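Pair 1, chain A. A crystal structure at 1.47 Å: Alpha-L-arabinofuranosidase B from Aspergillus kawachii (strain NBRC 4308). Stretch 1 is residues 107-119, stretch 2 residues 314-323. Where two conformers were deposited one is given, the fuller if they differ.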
# COMPACT_ATOMS: atom_id res chain seq x y z
N ALA A 107 -1.52 -5.39 7.44
CA ALA A 107 -1.39 -6.70 6.77
C ALA A 107 -2.57 -7.01 5.86
O ALA A 107 -2.46 -7.95 5.07
CB ALA A 107 -1.30 -7.75 7.82
N ILE A 108 -3.63 -6.20 5.81
CA ILE A 108 -4.90 -6.62 5.14
C ILE A 108 -5.40 -5.60 4.13
O ILE A 108 -6.55 -5.75 3.69
CB ILE A 108 -6.00 -6.97 6.17
CG1 ILE A 108 -6.38 -5.82 7.10
CG2 ILE A 108 -5.57 -8.19 6.96
CD1 ILE A 108 -7.62 -6.00 7.91
N GLY A 109 -4.61 -4.62 3.76
CA GLY A 109 -5.09 -3.62 2.80
C GLY A 109 -5.03 -4.07 1.35
O GLY A 109 -5.62 -3.40 0.50
N ALA A 110 -4.36 -5.18 1.04
CA ALA A 110 -4.14 -5.58 -0.36
C ALA A 110 -4.38 -7.08 -0.54
O ALA A 110 -3.49 -7.81 -0.97
CB ALA A 110 -2.77 -5.18 -0.81
N PRO A 111 -5.59 -7.55 -0.29
CA PRO A 111 -5.91 -8.95 -0.53
C PRO A 111 -5.91 -9.23 -2.03
O PRO A 111 -6.42 -8.43 -2.84
CB PRO A 111 -7.32 -9.15 0.03
CG PRO A 111 -7.94 -7.74 -0.10
CD PRO A 111 -6.79 -6.79 0.18
N VAL A 112 -5.41 -10.39 -2.40
CA VAL A 112 -5.38 -10.91 -3.77
C VAL A 112 -5.66 -12.41 -3.71
O VAL A 112 -5.61 -12.99 -2.60
CB VAL A 112 -4.05 -10.64 -4.48
CG1 VAL A 112 -3.87 -9.15 -4.71
CG2 VAL A 112 -2.90 -11.28 -3.71
N THR A 113 -5.82 -13.02 -4.87
CA THR A 113 -5.61 -14.45 -5.01
C THR A 113 -4.50 -14.65 -6.02
O THR A 113 -4.38 -13.85 -6.99
CB THR A 113 -6.86 -15.27 -5.35
OG1 THR A 113 -7.44 -14.75 -6.56
CG2 THR A 113 -7.86 -15.27 -4.22
N LEU A 114 -3.71 -15.68 -5.81
CA LEU A 114 -2.70 -16.17 -6.79
C LEU A 114 -3.17 -17.56 -7.21
O LEU A 114 -3.24 -18.46 -6.32
CB LEU A 114 -1.31 -16.21 -6.17
CG LEU A 114 -0.50 -14.92 -6.25
CD1 LEU A 114 -1.12 -13.82 -5.40
CD2 LEU A 114 0.92 -15.18 -5.76
N ASN A 115 -3.61 -17.67 -8.45
CA ASN A 115 -4.24 -18.92 -9.00
C ASN A 115 -5.29 -19.46 -8.01
O ASN A 115 -5.31 -20.71 -7.74
CB ASN A 115 -3.18 -19.95 -9.26
CG ASN A 115 -3.61 -21.02 -10.28
OD1 ASN A 115 -4.66 -20.93 -10.92
ND2 ASN A 115 -2.77 -22.02 -10.37
N GLY A 116 -6.10 -18.59 -7.49
CA GLY A 116 -7.25 -18.90 -6.62
C GLY A 116 -6.97 -19.02 -5.14
O GLY A 116 -7.96 -19.21 -4.39
N GLN A 117 -5.73 -18.91 -4.69
CA GLN A 117 -5.34 -19.02 -3.28
C GLN A 117 -5.13 -17.60 -2.75
O GLN A 117 -4.39 -16.81 -3.36
CB GLN A 117 -4.09 -19.91 -3.21
CG GLN A 117 -3.67 -20.21 -1.80
CD GLN A 117 -2.58 -21.28 -1.70
OE1 GLN A 117 -1.85 -21.21 -0.72
NE2 GLN A 117 -2.53 -22.23 -2.64
N LYS A 118 -5.74 -17.29 -1.62
CA LYS A 118 -5.64 -15.94 -1.02
C LYS A 118 -4.21 -15.65 -0.58
O LYS A 118 -3.46 -16.52 -0.11
CB LYS A 118 -6.62 -15.78 0.15
CG LYS A 118 -6.93 -14.32 0.45
CD LYS A 118 -8.00 -14.14 1.49
CE LYS A 118 -8.25 -12.69 1.74
NZ LYS A 118 -9.36 -12.55 2.68
N ALA A 119 -3.81 -14.40 -0.77
CA ALA A 119 -2.58 -13.86 -0.21
C ALA A 119 -2.75 -12.38 -0.02
O ALA A 119 -3.77 -11.80 -0.46
CB ALA A 119 -1.40 -14.14 -1.13
N ALA A 314 1.78 -16.50 -14.97
CA ALA A 314 1.34 -17.87 -14.54
C ALA A 314 0.99 -17.90 -13.06
O ALA A 314 0.27 -18.84 -12.65
CB ALA A 314 2.39 -18.89 -14.89
N ALA A 315 1.48 -16.98 -12.25
CA ALA A 315 1.07 -16.88 -10.83
C ALA A 315 -0.40 -16.46 -10.72
O ALA A 315 -0.99 -16.67 -9.63
CB ALA A 315 1.96 -15.96 -10.06
N LYS A 316 -0.98 -15.86 -11.74
CA LYS A 316 -2.42 -15.54 -11.83
C LYS A 316 -2.92 -14.67 -10.67
O LYS A 316 -3.80 -15.05 -9.89
CB LYS A 316 -3.27 -16.81 -11.98
CG LYS A 316 -3.05 -17.48 -13.33
CD LYS A 316 -3.73 -18.83 -13.45
CE LYS A 316 -3.57 -19.36 -14.87
NZ LYS A 316 -4.17 -20.71 -15.00
N TYR A 317 -2.40 -13.46 -10.62
CA TYR A 317 -2.89 -12.41 -9.70
C TYR A 317 -4.30 -11.99 -10.10
O TYR A 317 -4.55 -11.64 -11.27
CB TYR A 317 -1.99 -11.17 -9.75
CG TYR A 317 -0.76 -11.19 -8.88
CD1 TYR A 317 0.43 -11.69 -9.32
CD2 TYR A 317 -0.81 -10.72 -7.58
CE1 TYR A 317 1.56 -11.74 -8.51
CE2 TYR A 317 0.29 -10.79 -6.75
CZ TYR A 317 1.51 -11.25 -7.22
OH TYR A 317 2.59 -11.29 -6.38
N VAL A 318 -5.17 -11.98 -9.13
CA VAL A 318 -6.56 -11.50 -9.22
C VAL A 318 -6.86 -10.71 -7.95
O VAL A 318 -6.41 -11.08 -6.86
CB VAL A 318 -7.55 -12.65 -9.44
CG1 VAL A 318 -8.99 -12.13 -9.48
CG2 VAL A 318 -7.18 -13.44 -10.68
N VAL A 319 -7.66 -9.66 -8.08
CA VAL A 319 -8.13 -8.88 -6.92
C VAL A 319 -8.83 -9.81 -5.93
O VAL A 319 -9.62 -10.67 -6.36
CB VAL A 319 -9.02 -7.73 -7.40
CG1 VAL A 319 -9.83 -7.14 -6.29
CG2 VAL A 319 -8.16 -6.66 -8.06
N GLY A 320 -8.52 -9.66 -4.65
CA GLY A 320 -9.13 -10.41 -3.57
C GLY A 320 -10.27 -9.64 -2.91
O GLY A 320 -10.47 -8.46 -3.21
N SER A 321 -11.01 -10.29 -2.03
CA SER A 321 -12.11 -9.60 -1.31
C SER A 321 -11.55 -8.69 -0.22
O SER A 321 -10.80 -9.15 0.66
CB SER A 321 -13.06 -10.61 -0.73
OG SER A 321 -14.05 -9.92 0.03
N LEU A 322 -12.00 -7.45 -0.20
CA LEU A 322 -11.70 -6.48 0.87
C LEU A 322 -12.74 -6.52 2.00
O LEU A 322 -12.53 -5.80 2.98
CB LEU A 322 -11.74 -5.08 0.24
CG LEU A 322 -10.46 -4.70 -0.50
CD1 LEU A 322 -10.69 -3.62 -1.50
CD2 LEU A 322 -9.33 -4.32 0.46
N VAL A 323 -13.79 -7.31 1.89
CA VAL A 323 -14.97 -7.18 2.79
C VAL A 323 -15.20 -8.49 3.52
O VAL A 323 -15.00 -9.58 2.94
CB VAL A 323 -16.19 -6.76 1.97
CG1 VAL A 323 -17.44 -6.69 2.83
CG2 VAL A 323 -15.92 -5.44 1.31
O HOH W 1 -6.15 -15.91 -8.63
O HOH W 2 -9.80 -13.42 -6.23
O HOH W 3 -9.52 -9.70 2.89

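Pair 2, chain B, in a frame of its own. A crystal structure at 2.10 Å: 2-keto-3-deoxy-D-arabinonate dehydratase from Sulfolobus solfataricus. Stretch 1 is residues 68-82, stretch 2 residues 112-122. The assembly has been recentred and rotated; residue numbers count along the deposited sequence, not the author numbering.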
# COMPACT_ATOMS: atom_id res chain seq x y z
N THR B 68 3.75 8.15 -23.34
CA THR B 68 4.92 7.42 -22.86
C THR B 68 4.82 5.95 -23.25
O THR B 68 4.05 5.60 -24.15
CB THR B 68 5.13 7.65 -21.32
OG1 THR B 68 6.36 7.05 -20.90
CG2 THR B 68 3.96 7.09 -20.49
N LYS B 69 5.61 5.09 -22.61
CA LYS B 69 5.44 3.63 -22.77
C LYS B 69 3.99 3.27 -22.45
O LYS B 69 3.46 3.72 -21.44
CB LYS B 69 6.36 2.88 -21.80
CG LYS B 69 7.85 3.00 -22.10
CD LYS B 69 8.69 2.36 -20.99
CE LYS B 69 8.79 3.29 -19.77
NZ LYS B 69 9.86 2.87 -18.84
N PRO B 70 3.33 2.51 -23.34
CA PRO B 70 1.94 2.11 -23.08
C PRO B 70 1.75 1.20 -21.86
O PRO B 70 0.67 1.19 -21.27
CB PRO B 70 1.51 1.40 -24.37
CG PRO B 70 2.77 1.01 -25.04
CD PRO B 70 3.81 2.02 -24.64
N ILE B 71 2.78 0.43 -21.51
CA ILE B 71 2.80 -0.38 -20.28
C ILE B 71 4.19 -0.35 -19.68
O ILE B 71 5.15 0.08 -20.33
CB ILE B 71 2.40 -1.89 -20.52
CG1 ILE B 71 3.42 -2.59 -21.44
CG2 ILE B 71 0.96 -2.03 -21.03
CD1 ILE B 71 3.24 -4.11 -21.54
N ASP B 72 4.30 -0.81 -18.44
CA ASP B 72 5.58 -1.14 -17.83
C ASP B 72 5.78 -2.65 -17.96
O ASP B 72 5.22 -3.41 -17.17
CB ASP B 72 5.62 -0.71 -16.36
CG ASP B 72 5.45 0.79 -16.17
OD1 ASP B 72 6.16 1.57 -16.84
OD2 ASP B 72 4.60 1.21 -15.34
N PRO B 73 6.56 -3.09 -18.97
CA PRO B 73 6.74 -4.54 -19.15
C PRO B 73 7.69 -5.08 -18.09
O PRO B 73 8.84 -4.63 -18.01
CB PRO B 73 7.35 -4.64 -20.55
CG PRO B 73 8.10 -3.35 -20.73
CD PRO B 73 7.35 -2.31 -19.94
N PRO B 74 7.23 -6.03 -17.25
CA PRO B 74 8.09 -6.48 -16.17
C PRO B 74 9.41 -7.06 -16.68
O PRO B 74 10.44 -6.90 -16.03
CB PRO B 74 7.25 -7.54 -15.45
CG PRO B 74 5.83 -7.22 -15.83
CD PRO B 74 5.93 -6.73 -17.25
N GLU B 75 9.37 -7.69 -17.85
CA GLU B 75 10.57 -8.21 -18.50
C GLU B 75 10.49 -7.95 -19.99
O GLU B 75 9.40 -7.98 -20.57
CB GLU B 75 10.74 -9.72 -18.24
CG GLU B 75 10.93 -10.07 -16.77
CD GLU B 75 11.14 -11.56 -16.51
OE1 GLU B 75 11.28 -12.35 -17.48
OE2 GLU B 75 11.16 -11.93 -15.33
N VAL B 76 11.64 -7.69 -20.60
CA VAL B 76 11.72 -7.60 -22.06
C VAL B 76 12.78 -8.58 -22.55
O VAL B 76 13.92 -8.57 -22.08
CB VAL B 76 12.04 -6.17 -22.57
CG1 VAL B 76 12.04 -6.14 -24.09
CG2 VAL B 76 11.04 -5.16 -22.02
N TRP B 77 12.38 -9.42 -23.49
CA TRP B 77 13.27 -10.41 -24.08
C TRP B 77 13.32 -10.20 -25.59
O TRP B 77 12.39 -9.63 -26.18
CB TRP B 77 12.77 -11.83 -23.78
CG TRP B 77 12.88 -12.24 -22.33
CD1 TRP B 77 12.06 -11.86 -21.30
CD2 TRP B 77 13.86 -13.13 -21.77
NE1 TRP B 77 12.47 -12.46 -20.13
CE2 TRP B 77 13.57 -13.24 -20.39
CE3 TRP B 77 14.94 -13.85 -22.30
CZ2 TRP B 77 14.33 -14.04 -19.52
CZ3 TRP B 77 15.70 -14.64 -21.44
CH2 TRP B 77 15.38 -14.73 -20.07
N GLY B 78 14.39 -10.66 -26.21
CA GLY B 78 14.53 -10.55 -27.65
C GLY B 78 14.91 -11.85 -28.31
O GLY B 78 15.47 -12.75 -27.68
N SER B 79 14.55 -11.95 -29.58
CA SER B 79 15.05 -13.01 -30.45
C SER B 79 15.80 -12.33 -31.59
O SER B 79 15.56 -11.16 -31.90
CB SER B 79 13.90 -13.86 -30.97
OG SER B 79 14.36 -15.16 -31.33
N GLY B 80 16.73 -13.06 -32.19
CA GLY B 80 17.47 -12.55 -33.33
C GLY B 80 17.66 -13.64 -34.36
O GLY B 80 17.37 -14.82 -34.09
N ILE B 81 18.16 -13.25 -35.53
CA ILE B 81 18.40 -14.16 -36.66
C ILE B 81 17.12 -14.94 -36.99
O ILE B 81 17.13 -16.16 -37.15
CB ILE B 81 19.60 -15.12 -36.38
CG1 ILE B 81 20.69 -14.41 -35.59
CG2 ILE B 81 20.16 -15.68 -37.69
CD1 ILE B 81 21.56 -15.32 -34.74
N SER B 82 16.02 -14.20 -37.09
CA SER B 82 14.70 -14.79 -37.30
C SER B 82 14.19 -14.59 -38.73
O SER B 82 13.16 -15.14 -39.11
CB SER B 82 13.70 -14.20 -36.31
OG SER B 82 13.59 -12.80 -36.48
N ARG B 112 17.21 -24.75 -32.28
CA ARG B 112 17.10 -23.80 -31.17
C ARG B 112 17.36 -22.36 -31.62
O ARG B 112 18.47 -22.05 -32.07
CB ARG B 112 18.05 -24.17 -30.02
CG ARG B 112 17.94 -23.26 -28.79
CD ARG B 112 18.93 -23.63 -27.69
NE ARG B 112 18.73 -25.00 -27.22
CZ ARG B 112 17.84 -25.36 -26.29
NH1 ARG B 112 17.75 -26.64 -25.94
NH2 ARG B 112 17.05 -24.47 -25.71
N PRO B 113 16.35 -21.48 -31.51
CA PRO B 113 16.52 -20.07 -31.85
C PRO B 113 17.32 -19.32 -30.79
O PRO B 113 17.51 -19.82 -29.68
CB PRO B 113 15.08 -19.55 -31.90
CG PRO B 113 14.35 -20.40 -30.92
CD PRO B 113 14.98 -21.77 -31.05
N GLU B 114 17.80 -18.13 -31.14
CA GLU B 114 18.45 -17.25 -30.17
C GLU B 114 17.39 -16.53 -29.34
O GLU B 114 16.45 -15.95 -29.88
CB GLU B 114 19.34 -16.24 -30.88
CG GLU B 114 20.11 -15.33 -29.92
CD GLU B 114 20.64 -14.08 -30.58
OE1 GLU B 114 20.04 -13.63 -31.57
OE2 GLU B 114 21.65 -13.54 -30.09
N ILE B 115 17.56 -16.59 -28.02
CA ILE B 115 16.70 -15.88 -27.07
C ILE B 115 17.61 -15.18 -26.06
O ILE B 115 18.49 -15.82 -25.48
CB ILE B 115 15.75 -16.85 -26.31
CG1 ILE B 115 14.74 -17.54 -27.25
CG2 ILE B 115 15.03 -16.16 -25.13
CD1 ILE B 115 13.69 -16.62 -27.88
N PHE B 116 17.42 -13.88 -25.87
CA PHE B 116 18.23 -13.13 -24.90
C PHE B 116 17.37 -12.19 -24.05
O PHE B 116 16.29 -11.78 -24.47
CB PHE B 116 19.36 -12.36 -25.60
CG PHE B 116 18.89 -11.38 -26.65
CD1 PHE B 116 18.61 -10.05 -26.31
CD2 PHE B 116 18.74 -11.78 -27.97
CE1 PHE B 116 18.17 -9.15 -27.27
CE2 PHE B 116 18.30 -10.87 -28.95
CZ PHE B 116 18.01 -9.56 -28.60
N PHE B 117 17.85 -11.87 -22.85
CA PHE B 117 17.19 -10.87 -22.01
C PHE B 117 17.59 -9.48 -22.51
O PHE B 117 18.78 -9.20 -22.69
CB PHE B 117 17.60 -11.05 -20.54
CG PHE B 117 16.86 -10.13 -19.59
CD1 PHE B 117 17.44 -8.94 -19.16
CD2 PHE B 117 15.59 -10.46 -19.13
CE1 PHE B 117 16.76 -8.08 -18.28
CE2 PHE B 117 14.90 -9.62 -18.25
CZ PHE B 117 15.49 -8.43 -17.83
N LYS B 118 16.59 -8.63 -22.73
CA LYS B 118 16.83 -7.31 -23.33
C LYS B 118 16.78 -6.16 -22.33
O LYS B 118 17.70 -5.34 -22.29
CB LYS B 118 15.85 -7.08 -24.49
CG LYS B 118 15.87 -5.66 -25.09
CD LYS B 118 17.25 -5.28 -25.65
CE LYS B 118 17.28 -3.81 -26.05
NZ LYS B 118 18.63 -3.42 -26.59
N ALA B 119 15.70 -6.07 -21.55
CA ALA B 119 15.53 -4.94 -20.65
C ALA B 119 14.60 -5.20 -19.48
O ALA B 119 13.71 -6.05 -19.55
CB ALA B 119 15.05 -3.70 -21.45
N THR B 120 14.83 -4.45 -18.41
CA THR B 120 13.86 -4.25 -17.35
C THR B 120 13.04 -3.01 -17.74
O THR B 120 13.47 -2.25 -18.62
CB THR B 120 14.58 -4.00 -16.01
OG1 THR B 120 15.57 -2.97 -16.19
CG2 THR B 120 15.27 -5.29 -15.53
N PRO B 121 11.85 -2.80 -17.12
CA PRO B 121 11.00 -1.66 -17.51
C PRO B 121 11.68 -0.28 -17.42
O PRO B 121 11.42 0.59 -18.25
CB PRO B 121 9.80 -1.75 -16.55
CG PRO B 121 10.24 -2.66 -15.44
CD PRO B 121 11.23 -3.61 -16.06
N ASN B 122 12.55 -0.09 -16.42
CA ASN B 122 13.24 1.19 -16.23
C ASN B 122 14.33 1.46 -17.27
O ASN B 122 14.81 2.59 -17.38
CB ASN B 122 13.83 1.27 -14.82
CG ASN B 122 14.92 0.24 -14.58
OD1 ASN B 122 14.70 -0.96 -14.76
ND2 ASN B 122 16.09 0.69 -14.15
O HOH W 4 16.78 -17.39 -33.84

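The sharpest difference between the two pairs lies at one matched position, A:Thr113 in pair 1 and B:Gly78 in pair 2. The threonine stands on the same face of the sheet as its partner, its OG1 3.6 Å from CB of A:Val318; the glycine leaves that space empty, and the ring of B:Phe116, the counterpart of A:Val318, folds back to fill it. With chi1 at 58° (p), the phenylalanine lies across the neighbouring strand, and CA of B:Gly78 sits 3.9 Å from the ring centroid, over the face. A CB on this glycine would fall 2.5 Å from CZ of B:Phe116, so ring and side chain could not coexist as placed.

Around this exchange the backbone is conserved. Fourteen central residues superpose with an RMSD of 1.0 Å, and in both pairs two short strands run antiparallel, inclined at 143° in pair 1 and 138° in pair 2. The matched residues at the centre form the same hydrogen-bonded couple: N of A:Thr113 reaches O of A:Val318 at 2.8 Å and N of A:Val318 returns to O of A:Thr113 at 2.9 Å, while N of B:Gly78 meets O of B:Phe116 at 2.8 Å and N of B:Phe116 meets O of B:Gly78 at 2.9 Å.

One step along, A:Val112 matches B:Trp77 and A:Val319 matches B:Phe117. In pair 1 these side chains diverge, and CG2 of A:Val112 instead approaches CD2 of A:Tyr317 at 4.4 Å. In pair 2 they share a face, where the edge of B:Phe117 points at the face of B:Trp77, with planes at 89°. The aromatic weight of pair 1 lies at A:Tyr317, matched by B:Ile115: CD1 of A:Leu114 covers one face of the tyrosine, 4.0 Å from its centroid. B:Ser79, in the leucine's place, makes a polar contact instead, its OG donating to O of B:Glu114 at 2.7 Å.

Beyond, A:Pro111 matches B:Val76. The proline has no amide hydrogen, but its O accepts from N of A:Gly320 at 3.0 Å. The valine both gives and receives: its N donates to O of B:Ala119 at 2.8 Å, and its O accepts from N of B:Lys118 at 2.7 Å and N of B:Ala119 at 3.1 Å, across a beta bulge. A:Gly320, matched by B:Lys118, allows close approach, since a CB there would lie 2.7 Å from N of A:Val112. In these two pairs a similar backbone keeps the central register, while the strand that supplies the bulk at the A:Thr113/B:Gly78 position differs.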